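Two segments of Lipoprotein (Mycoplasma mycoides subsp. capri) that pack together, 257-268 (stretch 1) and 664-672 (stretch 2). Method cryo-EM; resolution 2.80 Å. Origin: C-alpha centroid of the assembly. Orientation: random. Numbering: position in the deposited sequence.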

# COMPACT_ATOMS: atom_id res chain seq x y z
N TYR B 257 2.44 -24.07 -6.68
CA TYR B 257 1.30 -24.57 -7.47
C TYR B 257 0.14 -23.57 -7.69
O TYR B 257 -0.90 -23.91 -8.26
N GLU B 258 0.30 -22.31 -7.26
CA GLU B 258 -0.74 -21.28 -7.30
C GLU B 258 -1.21 -20.93 -8.72
O GLU B 258 -2.33 -20.45 -8.89
N GLY B 259 -0.37 -21.20 -9.72
CA GLY B 259 -0.75 -21.22 -11.14
C GLY B 259 -0.88 -19.84 -11.79
O GLY B 259 -1.53 -19.73 -12.83
N ALA B 260 -0.30 -18.79 -11.20
CA ALA B 260 -0.27 -17.46 -11.79
C ALA B 260 0.95 -16.64 -11.34
O ALA B 260 1.90 -16.48 -12.10
N GLU B 261 0.95 -16.09 -10.12
CA GLU B 261 1.87 -15.02 -9.70
C GLU B 261 2.95 -15.49 -8.72
O GLU B 261 3.04 -15.02 -7.59
N ILE B 262 3.80 -16.42 -9.16
CA ILE B 262 4.90 -17.05 -8.39
C ILE B 262 5.83 -16.02 -7.70
O ILE B 262 6.23 -16.22 -6.56
N GLY B 263 6.11 -14.87 -8.32
CA GLY B 263 6.85 -13.76 -7.72
C GLY B 263 6.21 -13.12 -6.48
O GLY B 263 6.82 -12.29 -5.83
N LYS B 264 4.98 -13.51 -6.13
CA LYS B 264 4.27 -13.16 -4.90
C LYS B 264 4.18 -14.36 -3.93
O LYS B 264 3.33 -14.38 -3.05
N GLY B 265 5.04 -15.37 -4.10
CA GLY B 265 5.24 -16.49 -3.17
C GLY B 265 5.62 -16.08 -1.73
O GLY B 265 5.17 -16.74 -0.81
N PRO B 266 6.35 -14.97 -1.47
CA PRO B 266 6.35 -14.32 -0.16
C PRO B 266 4.94 -13.88 0.27
O PRO B 266 4.16 -13.42 -0.56
N SER B 267 4.61 -13.96 1.56
CA SER B 267 3.22 -13.82 2.06
C SER B 267 2.38 -12.59 1.66
O SER B 267 2.87 -11.56 1.21
N VAL B 268 1.06 -12.67 1.92
CA VAL B 268 0.18 -11.51 2.17
C VAL B 268 0.68 -10.62 3.33
O VAL B 268 1.67 -10.95 3.97
N LEU B 664 2.22 -5.28 8.44
CA LEU B 664 1.92 -6.43 9.31
C LEU B 664 2.02 -7.76 8.54
O LEU B 664 1.02 -8.42 8.27
N TRP B 665 3.24 -8.15 8.16
CA TRP B 665 3.50 -9.35 7.34
C TRP B 665 3.10 -10.66 8.06
O TRP B 665 3.06 -10.75 9.28
N ILE B 666 2.75 -11.65 7.27
CA ILE B 666 2.05 -12.89 7.63
C ILE B 666 2.72 -14.07 6.93
O ILE B 666 3.84 -13.97 6.47
N ASN B 667 2.05 -15.21 6.90
CA ASN B 667 2.43 -16.48 6.31
C ASN B 667 1.16 -17.04 5.68
O ASN B 667 0.36 -17.69 6.36
N SER B 668 0.83 -16.59 4.47
CA SER B 668 -0.43 -16.92 3.77
C SER B 668 -0.40 -16.58 2.29
O SER B 668 0.39 -15.76 1.83
N GLU B 669 -1.35 -17.19 1.58
CA GLU B 669 -1.65 -16.95 0.17
C GLU B 669 -1.80 -15.45 -0.15
O GLU B 669 -2.61 -14.75 0.46
N TYR B 670 -1.13 -14.96 -1.18
CA TYR B 670 -1.29 -13.59 -1.68
C TYR B 670 -2.73 -13.28 -2.13
O TYR B 670 -3.11 -12.12 -2.31
N LYS B 671 -3.56 -14.31 -2.33
CA LYS B 671 -4.96 -14.25 -2.77
C LYS B 671 -5.92 -13.70 -1.72
O LYS B 671 -7.02 -13.30 -2.09
N PHE B 672 -5.54 -13.62 -0.45
CA PHE B 672 -6.41 -13.16 0.63
C PHE B 672 -6.57 -11.63 0.74
O PHE B 672 -7.44 -11.18 1.48

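These two loop-rich stretches lie about 400 residues apart in one chain and bury 737 Å² between them, both sides summed. From stretch 1, Glu258, Ala260, Glu261, Lys264, Ser267 and Val268 direct their CA-to-CB bonds toward stretch 2. From stretch 2, Tyr670, Lys671 and Trp665 leave the backbone sideways, but the ends of their side chains come nearer.

The charged contact joins Glu258 (m, chi2 m) to Lys671. Lys671 is m at chi1 and then extended, which carries its amine across. Lys671 NZ forms a salt bridge with Glu258 OE1 at 2.7 Å. The same Lys671 NZ also donates to the backbone Glu258 O at 3.2 Å, so the amine holds both side chain and main chain. A second salt bridge stays within stretch 1, between Lys264 NZ and Glu261 OE2 at 2.8 Å.

Three further polar links use backbone NH groups, the third of them weak. Glu261 N donates to Tyr670 OH at 3.2 Å. Val268 N donates to Ser668 O at 3.2 Å with a nearly straight geometry. Ser267 (t) accepts a weak bond, Ser668 N to Ser267 OG at 3.2 Å; the position of this hydroxyl is less certain. Ser668 (m) turns its own hydroxyl to its neighbour, with Ser668 OG donating to Asn667 O at 2.7 Å.

Tyr670 (p) has the largest covered area of any residue here. Lys264 CB makes an off-centre CH-pi contact with the Tyr670 ring, 4.2 Å from the centroid. The Tyr670 hydroxyl also meets Ala260, with Ala260 CB to Tyr670 OH at 4.0 Å.

Val268 (p) supplies the main apolar contact. Val268 CG1 lies 3.4 Å from Ile666 CG2, and Ile666 is t at both chi angles. Val268 O sits over one face of the Trp665 ring. Pro266 CB reaches Trp665 CZ2 more loosely, at 4.5 Å.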

# COMPACT_ATOMS: atom_id res chain seq x y z
CB TYR B 257 0.76 -25.89 -6.90
CG TYR B 257 1.76 -26.97 -6.57
CD1 TYR B 257 2.40 -27.68 -7.60
CD2 TYR B 257 1.95 -27.36 -5.23
CE1 TYR B 257 3.21 -28.79 -7.29
CE2 TYR B 257 2.76 -28.46 -4.92
CZ TYR B 257 3.39 -29.18 -5.95
OH TYR B 257 4.21 -30.22 -5.65
CB GLU B 258 -0.24 -20.02 -6.57
CG GLU B 258 -0.04 -20.21 -5.06
CD GLU B 258 -1.27 -20.76 -4.34
OE1 GLU B 258 -2.41 -20.47 -4.77
OE2 GLU B 258 -1.13 -21.48 -3.33
CB ALA B 260 -1.61 -16.75 -11.52
CB GLU B 261 1.09 -13.77 -9.25
CG GLU B 261 0.20 -13.20 -10.37
CD GLU B 261 -0.22 -11.75 -10.09
OE1 GLU B 261 0.23 -10.83 -10.80
OE2 GLU B 261 -0.98 -11.49 -9.13
CB ILE B 262 5.65 -18.02 -9.34
CG1 ILE B 262 4.86 -19.33 -9.50
CG2 ILE B 262 7.07 -18.34 -8.88
CD1 ILE B 262 5.18 -20.10 -10.78
CB LYS B 264 2.89 -12.57 -5.24
CG LYS B 264 2.96 -11.38 -6.20
CD LYS B 264 1.57 -10.85 -6.54
CE LYS B 264 1.68 -9.77 -7.61
NZ LYS B 264 0.34 -9.28 -8.03
CB PRO B 266 7.27 -13.10 -0.31
CG PRO B 266 8.17 -13.47 -1.48
CD PRO B 266 7.25 -14.28 -2.37
CB SER B 267 3.30 -13.91 3.59
OG SER B 267 2.09 -13.62 4.23
CB VAL B 268 -1.30 -11.98 2.21
CG1 VAL B 268 -1.68 -12.74 3.46
CG2 VAL B 268 -2.33 -10.87 2.00
CB LEU B 664 0.54 -6.23 9.96
CG LEU B 664 0.10 -7.34 10.95
CD1 LEU B 664 0.62 -7.10 12.35
CD2 LEU B 664 -1.41 -7.40 11.02
CB TRP B 665 4.95 -9.36 6.85
CG TRP B 665 5.20 -9.85 5.45
CD1 TRP B 665 5.45 -11.12 5.08
CD2 TRP B 665 5.25 -9.08 4.21
NE1 TRP B 665 5.63 -11.18 3.72
CE2 TRP B 665 5.48 -9.97 3.13
CE3 TRP B 665 5.17 -7.71 3.89
CZ2 TRP B 665 5.52 -9.55 1.80
CZ3 TRP B 665 5.22 -7.27 2.55
CH2 TRP B 665 5.37 -8.19 1.51
CB ILE B 666 0.50 -12.67 7.49
CG1 ILE B 666 -0.44 -13.88 7.70
CG2 ILE B 666 0.05 -11.85 6.28
CD1 ILE B 666 -1.94 -13.53 7.77
CB ASN B 667 2.92 -17.32 7.49
CG ASN B 667 3.34 -18.71 7.11
OD1 ASN B 667 3.94 -18.94 6.08
ND2 ASN B 667 3.12 -19.68 7.97
CB SER B 668 -1.60 -16.17 4.40
OG SER B 668 -2.03 -16.87 5.52
CB GLU B 669 -2.97 -17.63 -0.23
CG GLU B 669 -3.14 -19.10 0.13
CD GLU B 669 -4.49 -19.69 -0.34
OE1 GLU B 669 -5.23 -19.09 -1.14
OE2 GLU B 669 -4.81 -20.81 0.09
CB TYR B 670 -0.27 -13.36 -2.80
CG TYR B 670 -0.48 -14.14 -4.08
CD1 TYR B 670 -1.46 -13.73 -4.99
CD2 TYR B 670 0.32 -15.26 -4.38
CE1 TYR B 670 -1.67 -14.44 -6.18
CE2 TYR B 670 0.13 -15.97 -5.58
CZ TYR B 670 -0.87 -15.56 -6.48
OH TYR B 670 -1.08 -16.24 -7.63
CB LYS B 671 -5.39 -15.65 -3.22
CG LYS B 671 -4.63 -16.07 -4.49
CD LYS B 671 -4.94 -17.50 -4.92
CE LYS B 671 -4.15 -17.84 -6.18
NZ LYS B 671 -4.18 -19.28 -6.50
CB PHE B 672 -5.88 -13.71 1.96
CG PHE B 672 -5.96 -15.21 2.22
CD1 PHE B 672 -6.77 -16.06 1.44
CD2 PHE B 672 -5.24 -15.75 3.30
CE1 PHE B 672 -6.82 -17.44 1.72
CE2 PHE B 672 -5.28 -17.12 3.57
CZ PHE B 672 -6.06 -17.97 2.78